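Deacylase (Burkholderia multivorans, PDB 5THW) probably hydrolyses N-carbamoyl-L-amino acids as a two-zinc amidase of the peptidase M20 family. Local coordinates at residues 65-68 with 69-73; 187-191 with 192-196. One frame throughout, in Å; residues are numbered along the deposited sequence.

In the fold
From the N terminus the chain first forms helix 29-39 and then helix 57-72, whose last turns and C-terminal end make up contact 1. The chain then passes the zinc ligands His104 and Asp115, helix 117-132 and the ligands Glu149 and Glu150, reaching contact 2 where helix 184-190 gives way to the loop that leads to strand 206-212. Each contact joins adjoining segments, so neither closes a long loop; they follow in series, neither nested nor crossing. Their centres lie about 18 Å apart, yet they touch in space: Val67 CG2 of contact 1 is 4.1 Å from Tyr193 OH of contact 2, which brings the loop after helix 184-190 against helix 57-72.

Contact 1 of 2, residues 65-68 with 69-73; sequences LIVR and WAKEA
Arg68 NH2 is held by two acceptors, Glu72 OE2 at 2.8 Å and a water at 2.7 Å. The first is a weak hydrogen bond, with an N-H...O angle of 130°, within an i to i+4 salt bridge along the last turns of helix 57-72. The guanidinium and carboxylate planes stand 63° apart, so the two groups are not paired flat. The same water donates to Glu72 OE1 at 2.9 Å. A bend at chi3 turns the arginine back toward Glu72 and sets Trp69 NE1 over one face of its guanidinium.

One turn earlier, Leu65 covers a face of the Trp69 indole. Its CG lies 3.8 Å from the centroid of the six-membered ring and 16° off the ring normal, a CH-pi contact, while Leu65 CD2 comes within 3.6 Å of Trp69 CZ2. Leu65 CG is anti to the backbone N, which carries the branch over the ring. The backbone bonds of the same turns are i to i+4, among them Lys71 N to Val67 O at 2.8 Å.

Leu65, Ile66 and Trp69 pack on helix 29-39, Ile66 and Trp69 also on helix 117-132, and Arg128 makes a cation-pi contact with the indole. On the exposed side, the poor angle and tilted planes imply a single-point ion pair rather than a two-pronged one, with the water linking Arg68 NH2 to the second carboxylate oxygen, Glu72 OE1.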
ATOM      1  N   LEU A  65     -34.565  -2.509  -3.978  1.00 44.71           N
ATOM      2  CA  LEU A  65     -35.288  -1.854  -5.062  1.00 49.57           C
ATOM      3  C   LEU A  65     -35.660  -2.846  -6.161  1.00 55.44           C
ATOM      4  O   LEU A  65     -36.764  -2.780  -6.717  1.00 57.57           O
ATOM      5  CB  LEU A  65     -34.453  -0.706  -5.626  1.00 46.26           C
ATOM      6  CG  LEU A  65     -35.167   0.101  -6.707  1.00 45.32           C
ATOM      7  CD1 LEU A  65     -36.509   0.623  -6.169  1.00 34.65           C
ATOM      8  CD2 LEU A  65     -34.284   1.239  -7.166  1.00 33.85           C
ATOM      9  N   ILE A  66     -34.746  -3.760  -6.501  1.00 48.20           N
ATOM     10  CA  ILE A  66     -35.036  -4.764  -7.523  1.00 43.67           C
ATOM     11  C   ILE A  66     -36.145  -5.699  -7.057  1.00 45.01           C
ATOM     12  O   ILE A  66     -37.060  -6.037  -7.824  1.00 51.18           O
ATOM     13  CB  ILE A  66     -33.757  -5.540  -7.880  1.00 39.78           C
ATOM     14  CG1 ILE A  66     -32.728  -4.609  -8.517  1.00 42.49           C
ATOM     15  CG2 ILE A  66     -34.073  -6.704  -8.800  1.00 34.81           C
ATOM     16  CD1 ILE A  66     -31.364  -5.251  -8.664  1.00 40.55           C
ATOM     17  N   VAL A  67     -36.085  -6.125  -5.795  1.00 44.83           N
ATOM     18  CA  VAL A  67     -37.118  -6.998  -5.244  1.00 48.04           C
ATOM     19  C   VAL A  67     -38.474  -6.308  -5.277  1.00 53.30           C
ATOM     20  O   VAL A  67     -39.488  -6.917  -5.639  1.00 56.30           O
ATOM     21  CB  VAL A  67     -36.731  -7.431  -3.817  1.00 47.00           C
ATOM     22  CG1 VAL A  67     -37.924  -8.021  -3.088  1.00 40.20           C
ATOM     23  CG2 VAL A  67     -35.585  -8.433  -3.869  1.00 54.82           C
ATOM     24  N   ARG A  68     -38.510  -5.018  -4.927  1.00 57.34           N
ATOM     25  CA  ARG A  68     -39.767  -4.277  -4.944  1.00 59.35           C
ATOM     26  C   ARG A  68     -40.326  -4.159  -6.360  1.00 52.56           C
ATOM     27  O   ARG A  68     -41.536  -4.318  -6.566  1.00 50.56           O
ATOM     28  CB  ARG A  68     -39.582  -2.897  -4.309  1.00 58.82           C
ATOM     29  CG  ARG A  68     -40.724  -1.937  -4.600  1.00 59.80           C
ATOM     30  CD  ARG A  68     -40.725  -0.771  -3.640  1.00 65.12           C
ATOM     31  NE  ARG A  68     -39.937   0.347  -4.148  1.00 74.88           N
ATOM     32  CZ  ARG A  68     -40.341   1.183  -5.099  1.00 81.29           C
ATOM     33  NH1 ARG A  68     -39.547   2.167  -5.496  1.00 87.52           N
ATOM     34  NH2 ARG A  68     -41.537   1.040  -5.651  1.00 79.77           N
ATOM     35  N   TRP A  69     -39.473  -3.859  -7.344  1.00 47.63           N
ATOM     36  CA  TRP A  69     -39.941  -3.821  -8.731  1.00 47.84           C
ATOM     37  C   TRP A  69     -40.446  -5.185  -9.184  1.00 47.20           C
ATOM     38  O   TRP A  69     -41.462  -5.281  -9.884  1.00 46.24           O
ATOM     39  CB  TRP A  69     -38.824  -3.351  -9.661  1.00 48.99           C
ATOM     40  CG  TRP A  69     -38.521  -1.899  -9.590  1.00 54.89           C
ATOM     41  CD1 TRP A  69     -39.314  -0.915  -9.066  1.00 53.81           C
ATOM     42  CD2 TRP A  69     -37.317  -1.258 -10.029  1.00 45.31           C
ATOM     43  NE1 TRP A  69     -38.682   0.304  -9.173  1.00 52.08           N
ATOM     44  CE2 TRP A  69     -37.453   0.118  -9.757  1.00 43.97           C
ATOM     45  CE3 TRP A  69     -36.140  -1.714 -10.629  1.00 48.45           C
ATOM     46  CZ2 TRP A  69     -36.456   1.042 -10.065  1.00 45.56           C
ATOM     47  CZ3 TRP A  69     -35.151  -0.797 -10.939  1.00 51.58           C
ATOM     48  CH2 TRP A  69     -35.316   0.567 -10.656  1.00 52.80           C
ATOM     49  N   ALA A  70     -39.747  -6.253  -8.797  1.00 44.98           N
ATOM     50  CA  ALA A  70     -40.168  -7.592  -9.191  1.00 45.84           C
ATOM     51  C   ALA A  70     -41.504  -7.955  -8.558  1.00 52.39           C
ATOM     52  O   ALA A  70     -42.366  -8.547  -9.214  1.00 58.69           O
ATOM     53  CB  ALA A  70     -39.096  -8.615  -8.813  1.00 39.78           C
ATOM     54  N   LYS A  71     -41.685  -7.623  -7.277  1.00 49.44           N
ATOM     55  CA  LYS A  71     -42.958  -7.891  -6.622  1.00 48.91           C
ATOM     56  C   LYS A  71     -44.079  -7.094  -7.269  1.00 54.51           C
ATOM     57  O   LYS A  71     -45.206  -7.587  -7.401  1.00 59.84           O
ATOM     58  CB  LYS A  71     -42.863  -7.568  -5.129  1.00 43.32           C
ATOM     59  CG  LYS A  71     -42.129  -8.623  -4.313  1.00 46.10           C
ATOM     60  CD  LYS A  71     -42.154  -8.301  -2.827  1.00 45.63           C
ATOM     61  CE  LYS A  71     -41.415  -9.359  -2.016  1.00 51.67           C
ATOM     62  NZ  LYS A  71     -41.374  -9.038  -0.558  1.00 52.53           N
ATOM     63  N   GLU A  72     -43.788  -5.864  -7.694  1.00 56.87           N
ATOM     64  CA  GLU A  72     -44.775  -5.088  -8.433  1.00 61.71           C
ATOM     65  C   GLU A  72     -45.104  -5.730  -9.772  1.00 62.95           C
ATOM     66  O   GLU A  72     -46.178  -5.472 -10.328  1.00 69.13           O
ATOM     67  CB  GLU A  72     -44.278  -3.652  -8.620  1.00 60.10           C
ATOM     68  CG  GLU A  72     -44.241  -2.865  -7.313  1.00 66.68           C
ATOM     69  CD  GLU A  72     -43.551  -1.518  -7.437  1.00 74.08           C
ATOM     70  OE1 GLU A  72     -43.088  -1.179  -8.548  1.00 79.03           O
ATOM     71  OE2 GLU A  72     -43.454  -0.809  -6.414  1.00 75.62           O
ATOM     72  N   ALA A  73     -44.207  -6.563 -10.299  1.00 56.65           N
ATOM     73  CA  ALA A  73     -44.451  -7.316 -11.522  1.00 47.62           C
ATOM     74  C   ALA A  73     -45.031  -8.704 -11.256  1.00 49.92           C
ATOM     75  O   ALA A  73     -45.064  -9.537 -12.167  1.00 51.24           O
ATOM     76  CB  ALA A  73     -43.161  -7.435 -12.328  1.00 42.19           C
TER
HETATM   77  O   HOH W   1     -42.286   1.534  -8.173  1.00 47.84           O

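Contact 2 of 2, residues 187-191 with 192-196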
ATOM      1  N   GLU A 187     -21.723 -10.545   6.559  1.00 48.64           N
ATOM      2  CA  GLU A 187     -22.311  -9.396   5.886  1.00 43.77           C
ATOM      3  C   GLU A 187     -23.696  -9.705   5.338  1.00 44.19           C
ATOM      4  O   GLU A 187     -24.553  -8.812   5.290  1.00 44.68           O
ATOM      5  CB  GLU A 187     -21.370  -8.923   4.784  1.00 44.74           C
ATOM      6  CG  GLU A 187     -20.111  -8.293   5.350  1.00 45.51           C
ATOM      7  CD  GLU A 187     -20.412  -7.071   6.195  1.00 50.92           C
ATOM      8  OE1 GLU A 187     -20.563  -5.971   5.618  1.00 49.32           O
ATOM      9  OE2 GLU A 187     -20.517  -7.213   7.434  1.00 52.65           O
ATOM     10  N   LEU A 188     -23.941 -10.955   4.934  1.00 46.12           N
ATOM     11  CA  LEU A 188     -25.289 -11.343   4.531  1.00 38.84           C
ATOM     12  C   LEU A 188     -26.265 -11.153   5.679  1.00 48.07           C
ATOM     13  O   LEU A 188     -27.358 -10.603   5.495  1.00 49.06           O
ATOM     14  CB  LEU A 188     -25.306 -12.800   4.060  1.00 40.99           C
ATOM     15  CG  LEU A 188     -24.794 -13.144   2.658  1.00 46.83           C
ATOM     16  CD1 LEU A 188     -24.782 -14.651   2.450  1.00 53.97           C
ATOM     17  CD2 LEU A 188     -25.656 -12.478   1.606  1.00 38.87           C
ATOM     18  N   GLN A 189     -25.874 -11.578   6.878  1.00 49.15           N
ATOM     19  CA  GLN A 189     -26.734 -11.398   8.039  1.00 54.97           C
ATOM     20  C   GLN A 189     -26.920  -9.918   8.354  1.00 55.70           C
ATOM     21  O   GLN A 189     -28.013  -9.494   8.748  1.00 55.11           O
ATOM     22  CB  GLN A 189     -26.152 -12.145   9.239  1.00 54.68           C
ATOM     23  CG  GLN A 189     -27.012 -12.072  10.475  1.00 66.36           C
ATOM     24  CD  GLN A 189     -28.231 -12.966  10.355  1.00 78.80           C
ATOM     25  OE1 GLN A 189     -28.131 -14.101   9.891  1.00 82.64           O
ATOM     26  NE2 GLN A 189     -29.393 -12.451  10.748  1.00 81.93           N
ATOM     27  N   ARG A 190     -25.867  -9.113   8.160  1.00 53.96           N
ATOM     28  CA  ARG A 190     -25.924  -7.695   8.516  1.00 51.23           C
ATOM     29  C   ARG A 190     -26.921  -6.938   7.645  1.00 56.12           C
ATOM     30  O   ARG A 190     -27.618  -6.037   8.133  1.00 49.85           O
ATOM     31  CB  ARG A 190     -24.530  -7.068   8.407  1.00 42.74           C
ATOM     32  CG  ARG A 190     -24.437  -5.623   8.914  1.00 40.99           C
ATOM     33  CD  ARG A 190     -23.053  -4.998   8.659  1.00 38.75           C
ATOM     34  NE  ARG A 190     -22.784  -4.811   7.230  1.00 36.81           N
ATOM     35  CZ  ARG A 190     -23.212  -3.777   6.504  1.00 46.85           C
ATOM     36  NH1 ARG A 190     -22.919  -3.707   5.213  1.00 51.28           N
ATOM     37  NH2 ARG A 190     -23.926  -2.807   7.062  1.00 51.63           N
ATOM     38  N   ILE A 191     -26.990  -7.263   6.351  1.00 53.88           N
ATOM     39  CA  ILE A 191     -27.880  -6.553   5.439  1.00 50.01           C
ATOM     40  C   ILE A 191     -29.203  -7.288   5.237  1.00 55.05           C
ATOM     41  O   ILE A 191     -30.021  -6.870   4.410  1.00 54.51           O
ATOM     42  CB  ILE A 191     -27.191  -6.272   4.095  1.00 42.02           C
ATOM     43  CG1 ILE A 191     -26.969  -7.567   3.312  1.00 41.49           C
ATOM     44  CG2 ILE A 191     -25.866  -5.553   4.326  1.00 35.42           C
ATOM     45  CD1 ILE A 191     -26.796  -7.353   1.807  1.00 35.62           C
ATOM     46  N   GLY A 192     -29.437  -8.373   5.974  1.00 52.13           N
ATOM     47  CA  GLY A 192     -30.725  -9.043   5.922  1.00 47.32           C
ATOM     48  C   GLY A 192     -30.965  -9.915   4.710  1.00 49.91           C
ATOM     49  O   GLY A 192     -32.117 -10.083   4.298  1.00 49.95           O
ATOM     50  N   TYR A 193     -29.907 -10.479   4.125  1.00 52.72           N
ATOM     51  CA  TYR A 193     -30.016 -11.374   2.978  1.00 55.11           C
ATOM     52  C   TYR A 193     -29.380 -12.731   3.260  1.00 61.26           C
ATOM     53  O   TYR A 193     -28.910 -13.409   2.345  1.00 68.42           O
ATOM     54  CB  TYR A 193     -29.416 -10.735   1.722  1.00 50.99           C
ATOM     55  CG  TYR A 193     -30.396  -9.819   1.036  1.00 46.67           C
ATOM     56  CD1 TYR A 193     -31.159 -10.268  -0.037  1.00 52.17           C
ATOM     57  CD2 TYR A 193     -30.603  -8.526   1.490  1.00 48.74           C
ATOM     58  CE1 TYR A 193     -32.086  -9.440  -0.658  1.00 49.48           C
ATOM     59  CE2 TYR A 193     -31.525  -7.690   0.877  1.00 52.25           C
ATOM     60  CZ  TYR A 193     -32.265  -8.153  -0.195  1.00 48.68           C
ATOM     61  OH  TYR A 193     -33.184  -7.326  -0.801  1.00 36.84           O
ATOM     62  N   ALA A 194     -29.367 -13.141   4.527  1.00 57.78           N
ATOM     63  CA  ALA A 194     -28.996 -14.505   4.895  1.00 55.97           C
ATOM     64  C   ALA A 194     -30.266 -15.340   4.817  1.00 57.57           C
ATOM     65  O   ALA A 194     -30.995 -15.497   5.795  1.00 60.68           O
ATOM     66  CB  ALA A 194     -28.364 -14.546   6.280  1.00 48.25           C
ATOM     67  N   GLY A 195     -30.539 -15.875   3.625  1.00 51.73           N
ATOM     68  CA  GLY A 195     -31.794 -16.551   3.369  1.00 48.72           C
ATOM     69  C   GLY A 195     -31.857 -17.943   3.975  1.00 57.63           C
ATOM     70  O   GLY A 195     -30.875 -18.476   4.495  1.00 56.60           O
ATOM     71  N   ASP A 196     -33.063 -18.518   3.928  1.00 59.96           N
ATOM     72  CA  ASP A 196     -33.336 -19.849   4.461  1.00 68.80           C
ATOM     73  C   ASP A 196     -33.326 -20.952   3.405  1.00 71.68           C
ATOM     74  O   ASP A 196     -33.136 -22.123   3.762  1.00 54.67           O
ATOM     75  CB  ASP A 196     -34.686 -19.851   5.188  1.00 73.11           C
ATOM     76  CG  ASP A 196     -35.797 -19.257   4.344  1.00 82.97           C
ATOM     77  OD1 ASP A 196     -35.534 -18.250   3.647  1.00 82.25           O
ATOM     78  OD2 ASP A 196     -36.928 -19.791   4.378  1.00 91.08           O
TER
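The Tyr193 ring meets the Ile191 carbonyl at its edge, near the ring plane, where Ile191 O comes within 3.4 Å of Tyr193 CD2. Ile191 CD1 approaches the same ring carbon at 4.0 Å, and the two side chains cross at about a right angle. A second flat group, the Arg190 guanidinium, carries Ile191 CG2 on one face, 3.6 Å above the plane and offset toward the rim, and has Glu187 CD in plane at its edge. Arg190 NE bonds Glu187 OE1 at 3.0 Å within this salt bridge, meeting the oxygen from 37° out of the carboxylate plane.

The backbone evidence identifies a Schellman motif. Tyr193 N reaches back to Leu188 O at 2.9 Å with an N-H...O angle of 157°, and Gly192 N makes a weak hydrogen bond to Gln189 O at 3.3 Å. Gly192, with phi of 77°, is the C' residue, and its positive phi turns the chain off the helix axis. Across the turn, Leu188 CD2 packs on Tyr193 CB at 4.1 Å, while Gln189, bent at chi2, brings OE1 alongside Ala194 CB.

The strongest polar partner of Arg190 is Asp57, in a salt bridge through NH2; Glu187 OE1 also pairs with Arg153. Leu55 packs against Glu187, Leu188 and Ile191. Tyr193 hydrogen-bonds Asp64 through its hydroxyl and forms a cation-pi contact with Arg63, so the capped end of helix 184-190 and the loop leading to strand 206-212 sit against helix 57-72 and the loop residues just before it.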